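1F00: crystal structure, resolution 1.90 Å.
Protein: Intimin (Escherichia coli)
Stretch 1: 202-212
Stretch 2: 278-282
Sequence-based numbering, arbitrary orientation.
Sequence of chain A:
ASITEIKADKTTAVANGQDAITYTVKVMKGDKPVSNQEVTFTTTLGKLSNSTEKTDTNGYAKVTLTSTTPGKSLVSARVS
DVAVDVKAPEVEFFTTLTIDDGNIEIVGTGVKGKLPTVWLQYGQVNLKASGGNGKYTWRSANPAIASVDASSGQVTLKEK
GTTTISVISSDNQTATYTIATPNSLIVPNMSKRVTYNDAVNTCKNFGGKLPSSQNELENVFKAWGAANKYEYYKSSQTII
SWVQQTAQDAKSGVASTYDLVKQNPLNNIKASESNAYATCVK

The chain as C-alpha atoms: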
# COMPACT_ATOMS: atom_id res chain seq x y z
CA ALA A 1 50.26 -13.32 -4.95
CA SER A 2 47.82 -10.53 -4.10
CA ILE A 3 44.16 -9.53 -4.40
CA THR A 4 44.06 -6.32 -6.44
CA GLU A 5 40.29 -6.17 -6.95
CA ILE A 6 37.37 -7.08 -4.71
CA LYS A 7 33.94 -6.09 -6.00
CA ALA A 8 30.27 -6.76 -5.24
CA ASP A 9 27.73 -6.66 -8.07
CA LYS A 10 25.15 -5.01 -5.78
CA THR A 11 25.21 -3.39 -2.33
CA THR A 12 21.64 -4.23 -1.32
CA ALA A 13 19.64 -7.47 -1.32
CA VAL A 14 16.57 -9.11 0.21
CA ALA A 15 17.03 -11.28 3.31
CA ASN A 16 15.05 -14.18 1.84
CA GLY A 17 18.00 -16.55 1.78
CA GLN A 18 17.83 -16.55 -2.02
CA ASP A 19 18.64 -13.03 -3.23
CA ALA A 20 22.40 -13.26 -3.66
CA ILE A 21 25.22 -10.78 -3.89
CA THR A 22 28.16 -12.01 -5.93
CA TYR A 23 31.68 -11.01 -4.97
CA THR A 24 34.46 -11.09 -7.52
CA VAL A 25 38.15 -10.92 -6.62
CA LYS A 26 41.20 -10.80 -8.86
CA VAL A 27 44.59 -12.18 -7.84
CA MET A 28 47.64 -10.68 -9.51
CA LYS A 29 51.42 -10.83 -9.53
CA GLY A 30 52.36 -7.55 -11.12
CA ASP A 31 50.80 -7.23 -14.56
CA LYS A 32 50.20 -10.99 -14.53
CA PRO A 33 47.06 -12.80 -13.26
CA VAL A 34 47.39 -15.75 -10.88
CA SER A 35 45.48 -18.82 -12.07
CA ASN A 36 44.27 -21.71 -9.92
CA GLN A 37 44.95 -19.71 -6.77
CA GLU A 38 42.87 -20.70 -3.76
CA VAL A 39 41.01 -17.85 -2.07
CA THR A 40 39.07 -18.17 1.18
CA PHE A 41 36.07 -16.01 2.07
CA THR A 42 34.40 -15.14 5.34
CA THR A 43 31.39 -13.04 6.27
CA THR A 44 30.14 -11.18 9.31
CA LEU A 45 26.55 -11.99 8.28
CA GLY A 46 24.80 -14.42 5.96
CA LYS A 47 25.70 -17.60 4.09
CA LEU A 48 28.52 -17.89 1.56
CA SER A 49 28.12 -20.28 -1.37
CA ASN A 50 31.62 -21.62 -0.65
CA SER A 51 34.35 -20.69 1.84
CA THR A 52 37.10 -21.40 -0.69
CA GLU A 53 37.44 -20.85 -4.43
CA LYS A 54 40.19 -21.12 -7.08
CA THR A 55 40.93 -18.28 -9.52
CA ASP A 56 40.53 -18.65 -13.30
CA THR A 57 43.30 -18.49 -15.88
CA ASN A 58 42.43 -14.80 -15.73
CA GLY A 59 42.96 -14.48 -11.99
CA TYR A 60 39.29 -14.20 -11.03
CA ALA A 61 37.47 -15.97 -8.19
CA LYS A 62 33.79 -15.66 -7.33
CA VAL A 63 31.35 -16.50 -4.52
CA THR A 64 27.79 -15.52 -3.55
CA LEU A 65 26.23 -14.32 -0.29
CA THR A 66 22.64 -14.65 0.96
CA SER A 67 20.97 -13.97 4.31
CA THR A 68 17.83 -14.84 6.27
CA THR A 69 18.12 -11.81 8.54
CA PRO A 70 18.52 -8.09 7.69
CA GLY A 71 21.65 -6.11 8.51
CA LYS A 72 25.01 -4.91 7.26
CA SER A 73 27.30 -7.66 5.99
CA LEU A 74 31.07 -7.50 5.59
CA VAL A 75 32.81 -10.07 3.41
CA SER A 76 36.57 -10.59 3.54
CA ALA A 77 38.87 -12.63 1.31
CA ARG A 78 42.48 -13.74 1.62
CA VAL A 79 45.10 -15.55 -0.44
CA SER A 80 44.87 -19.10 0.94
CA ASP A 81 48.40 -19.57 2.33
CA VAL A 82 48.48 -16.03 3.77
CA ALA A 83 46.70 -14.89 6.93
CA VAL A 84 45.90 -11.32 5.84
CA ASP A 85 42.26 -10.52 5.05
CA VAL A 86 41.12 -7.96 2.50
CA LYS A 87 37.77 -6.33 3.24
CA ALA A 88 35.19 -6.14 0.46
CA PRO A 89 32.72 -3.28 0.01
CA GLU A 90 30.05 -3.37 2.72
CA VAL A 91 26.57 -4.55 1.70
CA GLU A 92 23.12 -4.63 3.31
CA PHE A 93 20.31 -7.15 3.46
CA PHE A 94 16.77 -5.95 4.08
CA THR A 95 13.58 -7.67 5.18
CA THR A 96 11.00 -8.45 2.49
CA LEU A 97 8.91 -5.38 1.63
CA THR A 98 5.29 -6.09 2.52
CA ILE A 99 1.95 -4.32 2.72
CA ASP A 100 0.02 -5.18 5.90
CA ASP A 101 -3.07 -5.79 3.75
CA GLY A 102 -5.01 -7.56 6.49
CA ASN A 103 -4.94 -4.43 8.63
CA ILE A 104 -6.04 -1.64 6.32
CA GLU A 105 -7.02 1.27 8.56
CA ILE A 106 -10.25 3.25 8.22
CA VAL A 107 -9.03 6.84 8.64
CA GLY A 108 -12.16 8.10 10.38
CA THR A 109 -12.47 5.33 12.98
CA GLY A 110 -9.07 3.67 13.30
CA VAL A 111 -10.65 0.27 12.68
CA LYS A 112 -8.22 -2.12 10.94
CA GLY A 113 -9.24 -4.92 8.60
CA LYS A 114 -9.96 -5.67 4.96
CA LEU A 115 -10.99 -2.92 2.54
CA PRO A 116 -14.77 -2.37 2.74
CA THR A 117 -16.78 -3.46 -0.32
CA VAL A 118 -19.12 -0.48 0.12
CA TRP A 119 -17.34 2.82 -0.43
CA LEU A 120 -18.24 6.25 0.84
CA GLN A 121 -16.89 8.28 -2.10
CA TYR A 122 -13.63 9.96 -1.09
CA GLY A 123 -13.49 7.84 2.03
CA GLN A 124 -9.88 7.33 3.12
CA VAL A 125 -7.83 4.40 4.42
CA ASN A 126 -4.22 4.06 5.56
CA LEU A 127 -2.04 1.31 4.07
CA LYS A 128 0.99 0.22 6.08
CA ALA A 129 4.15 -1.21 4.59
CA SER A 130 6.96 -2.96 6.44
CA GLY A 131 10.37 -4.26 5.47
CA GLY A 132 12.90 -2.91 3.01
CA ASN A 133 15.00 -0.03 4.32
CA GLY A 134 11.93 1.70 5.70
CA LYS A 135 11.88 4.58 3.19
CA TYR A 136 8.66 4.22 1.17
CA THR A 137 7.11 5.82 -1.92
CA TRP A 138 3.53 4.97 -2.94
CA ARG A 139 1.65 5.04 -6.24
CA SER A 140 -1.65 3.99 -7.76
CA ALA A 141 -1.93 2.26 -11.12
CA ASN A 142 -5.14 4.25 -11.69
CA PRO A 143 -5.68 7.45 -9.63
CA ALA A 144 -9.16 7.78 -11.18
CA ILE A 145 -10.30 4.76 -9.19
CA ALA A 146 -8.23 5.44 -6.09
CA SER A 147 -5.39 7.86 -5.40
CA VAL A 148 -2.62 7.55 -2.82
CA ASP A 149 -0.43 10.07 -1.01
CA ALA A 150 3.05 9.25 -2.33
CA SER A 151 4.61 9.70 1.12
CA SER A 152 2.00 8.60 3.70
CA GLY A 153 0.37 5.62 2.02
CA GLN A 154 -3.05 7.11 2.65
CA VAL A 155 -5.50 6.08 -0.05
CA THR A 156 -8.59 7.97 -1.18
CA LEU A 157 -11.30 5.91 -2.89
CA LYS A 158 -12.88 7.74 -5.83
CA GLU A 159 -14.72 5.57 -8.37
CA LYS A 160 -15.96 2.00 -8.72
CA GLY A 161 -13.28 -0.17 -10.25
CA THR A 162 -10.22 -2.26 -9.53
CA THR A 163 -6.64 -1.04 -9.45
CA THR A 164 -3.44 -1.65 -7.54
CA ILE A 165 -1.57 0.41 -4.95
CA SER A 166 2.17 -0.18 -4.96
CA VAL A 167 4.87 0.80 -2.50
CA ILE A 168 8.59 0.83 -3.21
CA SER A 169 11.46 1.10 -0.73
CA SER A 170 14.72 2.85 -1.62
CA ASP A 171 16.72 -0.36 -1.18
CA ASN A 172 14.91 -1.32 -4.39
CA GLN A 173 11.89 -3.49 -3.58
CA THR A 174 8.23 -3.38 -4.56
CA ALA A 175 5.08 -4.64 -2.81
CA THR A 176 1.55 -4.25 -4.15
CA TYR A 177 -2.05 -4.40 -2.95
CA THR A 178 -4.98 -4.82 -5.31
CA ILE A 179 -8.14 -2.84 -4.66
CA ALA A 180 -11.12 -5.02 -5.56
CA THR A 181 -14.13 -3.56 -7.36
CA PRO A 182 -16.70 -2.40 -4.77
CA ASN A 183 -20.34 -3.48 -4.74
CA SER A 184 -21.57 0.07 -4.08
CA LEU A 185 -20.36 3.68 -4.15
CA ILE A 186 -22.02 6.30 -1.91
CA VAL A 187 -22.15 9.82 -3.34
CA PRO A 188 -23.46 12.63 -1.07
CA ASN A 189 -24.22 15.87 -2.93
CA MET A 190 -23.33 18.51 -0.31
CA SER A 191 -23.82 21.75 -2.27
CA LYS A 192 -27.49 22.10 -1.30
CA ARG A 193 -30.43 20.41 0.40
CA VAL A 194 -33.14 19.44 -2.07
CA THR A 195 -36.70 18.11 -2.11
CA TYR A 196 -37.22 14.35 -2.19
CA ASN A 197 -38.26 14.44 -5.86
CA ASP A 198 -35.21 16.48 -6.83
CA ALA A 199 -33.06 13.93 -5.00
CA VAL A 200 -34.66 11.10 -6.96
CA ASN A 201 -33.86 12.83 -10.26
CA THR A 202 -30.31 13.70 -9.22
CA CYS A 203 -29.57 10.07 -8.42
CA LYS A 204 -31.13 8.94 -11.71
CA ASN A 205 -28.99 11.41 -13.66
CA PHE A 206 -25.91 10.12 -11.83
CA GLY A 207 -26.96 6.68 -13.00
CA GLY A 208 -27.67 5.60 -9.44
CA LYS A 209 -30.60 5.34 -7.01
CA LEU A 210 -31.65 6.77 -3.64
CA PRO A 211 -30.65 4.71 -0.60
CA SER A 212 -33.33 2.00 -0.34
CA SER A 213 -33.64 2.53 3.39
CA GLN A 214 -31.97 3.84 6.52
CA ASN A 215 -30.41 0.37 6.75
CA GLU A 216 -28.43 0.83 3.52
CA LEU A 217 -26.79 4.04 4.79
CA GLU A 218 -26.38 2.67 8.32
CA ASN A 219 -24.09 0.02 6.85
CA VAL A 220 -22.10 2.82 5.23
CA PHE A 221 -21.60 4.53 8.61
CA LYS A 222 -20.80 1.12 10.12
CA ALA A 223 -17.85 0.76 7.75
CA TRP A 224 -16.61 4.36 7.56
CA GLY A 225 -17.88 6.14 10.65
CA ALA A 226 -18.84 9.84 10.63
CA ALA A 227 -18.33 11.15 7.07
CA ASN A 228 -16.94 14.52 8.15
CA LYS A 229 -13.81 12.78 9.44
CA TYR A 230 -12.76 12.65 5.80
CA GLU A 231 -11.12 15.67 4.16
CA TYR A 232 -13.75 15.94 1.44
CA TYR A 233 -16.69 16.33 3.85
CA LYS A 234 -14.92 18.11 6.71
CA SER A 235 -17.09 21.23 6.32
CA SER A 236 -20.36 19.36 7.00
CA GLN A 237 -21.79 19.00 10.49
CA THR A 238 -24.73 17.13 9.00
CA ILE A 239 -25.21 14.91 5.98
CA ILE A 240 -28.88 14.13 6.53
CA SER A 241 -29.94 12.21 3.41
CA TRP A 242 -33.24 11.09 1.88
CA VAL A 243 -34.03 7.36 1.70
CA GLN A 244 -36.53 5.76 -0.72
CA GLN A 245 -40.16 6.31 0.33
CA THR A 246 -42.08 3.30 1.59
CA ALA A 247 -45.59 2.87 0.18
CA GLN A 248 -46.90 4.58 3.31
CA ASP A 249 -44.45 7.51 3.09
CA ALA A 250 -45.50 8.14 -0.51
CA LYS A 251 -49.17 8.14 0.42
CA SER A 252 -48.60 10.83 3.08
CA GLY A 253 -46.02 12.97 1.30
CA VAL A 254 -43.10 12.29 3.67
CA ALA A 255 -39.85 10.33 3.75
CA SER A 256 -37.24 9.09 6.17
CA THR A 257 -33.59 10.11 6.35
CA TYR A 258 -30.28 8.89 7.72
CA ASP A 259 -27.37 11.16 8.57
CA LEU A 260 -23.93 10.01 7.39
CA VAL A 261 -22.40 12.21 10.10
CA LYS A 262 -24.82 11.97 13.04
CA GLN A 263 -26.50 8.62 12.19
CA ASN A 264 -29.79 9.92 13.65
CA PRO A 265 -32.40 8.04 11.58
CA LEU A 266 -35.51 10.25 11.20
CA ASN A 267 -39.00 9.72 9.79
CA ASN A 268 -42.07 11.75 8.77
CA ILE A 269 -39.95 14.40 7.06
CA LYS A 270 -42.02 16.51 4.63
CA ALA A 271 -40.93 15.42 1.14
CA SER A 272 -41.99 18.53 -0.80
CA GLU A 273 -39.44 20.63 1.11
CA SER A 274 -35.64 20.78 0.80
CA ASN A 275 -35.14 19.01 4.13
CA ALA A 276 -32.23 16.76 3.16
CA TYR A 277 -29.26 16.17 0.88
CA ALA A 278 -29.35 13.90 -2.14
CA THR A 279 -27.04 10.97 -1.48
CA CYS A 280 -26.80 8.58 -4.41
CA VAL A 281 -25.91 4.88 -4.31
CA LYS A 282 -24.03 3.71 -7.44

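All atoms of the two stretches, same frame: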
# COMPACT_ATOMS: atom_id res chain seq x y z
N THR A 202 -31.76 13.56 -9.29
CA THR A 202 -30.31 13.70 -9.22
C THR A 202 -29.62 12.35 -9.21
O THR A 202 -28.60 12.17 -9.88
CB THR A 202 -29.91 14.48 -7.95
OG1 THR A 202 -30.43 15.81 -8.05
CG2 THR A 202 -28.39 14.53 -7.80
N CYS A 203 -30.16 11.39 -8.47
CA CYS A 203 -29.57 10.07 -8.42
C CYS A 203 -29.72 9.37 -9.78
O CYS A 203 -28.79 8.70 -10.25
CB CYS A 203 -30.22 9.23 -7.33
SG CYS A 203 -29.87 9.83 -5.66
N LYS A 204 -30.87 9.55 -10.41
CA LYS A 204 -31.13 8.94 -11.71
C LYS A 204 -30.17 9.49 -12.76
O LYS A 204 -29.67 8.75 -13.61
CB LYS A 204 -32.57 9.21 -12.15
CG LYS A 204 -32.93 8.60 -13.50
CD LYS A 204 -34.39 8.85 -13.83
CE LYS A 204 -34.77 8.18 -15.14
NZ LYS A 204 -36.24 8.26 -15.39
N ASN A 205 -29.90 10.79 -12.70
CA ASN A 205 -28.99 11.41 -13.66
C ASN A 205 -27.56 10.96 -13.42
O ASN A 205 -26.75 10.93 -14.35
CB ASN A 205 -29.08 12.93 -13.58
CG ASN A 205 -30.42 13.46 -14.05
OD1 ASN A 205 -30.92 13.05 -15.10
ND2 ASN A 205 -31.00 14.38 -13.29
N PHE A 206 -27.24 10.60 -12.18
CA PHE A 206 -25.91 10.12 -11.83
C PHE A 206 -25.83 8.63 -12.11
O PHE A 206 -24.83 7.98 -11.83
CB PHE A 206 -25.61 10.38 -10.35
CG PHE A 206 -25.11 11.76 -10.05
CD1 PHE A 206 -25.83 12.89 -10.45
CD2 PHE A 206 -23.92 11.95 -9.34
CE1 PHE A 206 -25.37 14.18 -10.15
CE2 PHE A 206 -23.46 13.22 -9.03
CZ PHE A 206 -24.18 14.34 -9.44
N GLY A 207 -26.91 8.09 -12.68
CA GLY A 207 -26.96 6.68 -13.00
C GLY A 207 -27.08 5.79 -11.77
O GLY A 207 -26.76 4.60 -11.83
N GLY A 208 -27.53 6.37 -10.66
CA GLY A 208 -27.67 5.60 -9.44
C GLY A 208 -29.10 5.64 -8.92
O GLY A 208 -30.02 5.96 -9.67
N LYS A 209 -29.28 5.34 -7.63
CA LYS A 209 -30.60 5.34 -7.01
C LYS A 209 -30.51 5.92 -5.60
O LYS A 209 -29.42 6.05 -5.05
CB LYS A 209 -31.14 3.90 -6.92
CG LYS A 209 -31.12 3.13 -8.24
CD LYS A 209 -31.65 1.71 -8.06
CE LYS A 209 -31.56 0.91 -9.36
NZ LYS A 209 -32.28 1.60 -10.47
N LEU A 210 -31.65 6.26 -5.01
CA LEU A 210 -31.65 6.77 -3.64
C LEU A 210 -31.37 5.58 -2.73
O LEU A 210 -31.54 4.43 -3.13
CB LEU A 210 -33.03 7.33 -3.26
CG LEU A 210 -33.43 8.77 -3.59
CD1 LEU A 210 -34.84 9.04 -3.07
CD2 LEU A 210 -32.46 9.74 -2.96
N PRO A 211 -30.90 5.84 -1.49
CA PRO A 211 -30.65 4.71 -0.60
C PRO A 211 -32.02 4.03 -0.48
O PRO A 211 -33.04 4.71 -0.43
CB PRO A 211 -30.23 5.39 0.70
CG PRO A 211 -29.50 6.61 0.20
CD PRO A 211 -30.40 7.11 -0.91
N SER A 212 -32.05 2.71 -0.43
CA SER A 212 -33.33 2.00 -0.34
C SER A 212 -33.98 2.13 1.02
O SER A 212 -35.19 1.95 1.17
CB SER A 212 -33.14 0.52 -0.64
OG SER A 212 -32.39 -0.09 0.39
N ALA A 278 -29.16 15.02 -1.24
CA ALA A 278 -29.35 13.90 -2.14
C ALA A 278 -28.07 13.08 -2.09
O ALA A 278 -27.00 13.54 -2.51
CB ALA A 278 -29.62 14.39 -3.56
N THR A 279 -28.17 11.87 -1.55
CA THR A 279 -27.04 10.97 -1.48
C THR A 279 -27.39 9.81 -2.40
O THR A 279 -28.39 9.13 -2.20
CB THR A 279 -26.78 10.46 -0.04
OG1 THR A 279 -26.21 11.53 0.74
CG2 THR A 279 -25.79 9.29 -0.05
N CYS A 280 -26.57 9.62 -3.42
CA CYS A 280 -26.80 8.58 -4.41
C CYS A 280 -25.98 7.32 -4.15
O CYS A 280 -24.84 7.38 -3.69
CB CYS A 280 -26.48 9.13 -5.81
SG CYS A 280 -26.64 7.94 -7.16
N VAL A 281 -26.57 6.17 -4.46
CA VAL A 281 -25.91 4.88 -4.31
C VAL A 281 -25.68 4.35 -5.73
O VAL A 281 -26.65 4.11 -6.46
CB VAL A 281 -26.78 3.88 -3.53
CG1 VAL A 281 -26.02 2.56 -3.35
CG2 VAL A 281 -27.16 4.46 -2.17
N LYS A 282 -24.42 4.19 -6.11
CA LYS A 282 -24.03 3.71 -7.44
C LYS A 282 -23.38 2.33 -7.41
O LYS A 282 -23.53 1.59 -8.40
CB LYS A 282 -23.05 4.70 -8.08
CG LYS A 282 -23.68 5.96 -8.64
CD LYS A 282 -22.63 7.03 -8.90
CE LYS A 282 -21.46 6.51 -9.73
NZ LYS A 282 -21.83 6.13 -11.12
OXT LYS A 282 -22.71 2.02 -6.40

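The apolar centre of the contact is built around Cys-280, which has more surface covered by the other stretch, 66 Å², than any other residue here. Its CB lies 3.5 Å from SG of Cys-203, a thiol-sized side chain that points toward the strand from the last turn of the helix with chi1 at -67° (m). The two sulfurs do not pair: SG of Cys-203 and SG of Cys-280 are 4.0 Å apart, far beyond the length of a disulfide. Cys-280 instead takes chi1 at 178° (t), which places its SG 3.4 Å from CA of Gly-208 and 4.1 Å from CB of Phe-206. One small, polarizable side chain thus packs against both the helix end and the turn that follows it.

Gly-208 suits this site because there is no room for a side chain. An ideal CB would point toward the strand and lie 2.2 Å from SG of Cys-280 and 2.8 Å from O of Val-281, both clashes. The preceding Gly-207 has a different basis: its phi of 72° favours glycine, and it ends the helix in a Schellman motif, with Gly-208 N bonded to Cys-203 O at 2.7 Å and Gly-207 N to Lys-204 O at 3.0 Å. This turn brings the chain back alongside the strand.

Flanking the cysteines, CB of Thr-202 meets CB of Ala-278 at 4.4 Å, while OG1 of Thr-202 is hydrogen-bonded elsewhere in the structure. Farther along, CG of Pro-211 packs 4.0 Å from CG2 of Val-281, whose chi1 is -178° (t). The proline ring also approaches the backbone, with its CD 3.1 Å from O of Thr-279. Leu-210 directs its CA-to-CB bond away, yet its side chain end comes nearer, CD2 reaching 4.2 Å from O of Thr-279.

The directional bonding comes from the backbone. Lys-209 and Val-281 form a single antiparallel bridge: Lys-209 N donates to Val-281 O at 3.1 Å and 159°, and Val-281 N donates to Lys-209 O at 2.9 Å and 166°. Both angles are close to linear, so the reciprocal pair fixes the register while leaving the Lys-209 side chain, whose end leads away, exposed.

At the polar edge, Lys-282 lays its CG 4.1 Å from CA of Gly-208. Its chi3 of 51° and chi4 of 66° (both p) bend the chain so that NZ approaches O of Phe-206 at 3.6 Å, a contact without an assigned hydrogen bond. In all, 461 Å² is buried, counting both sides.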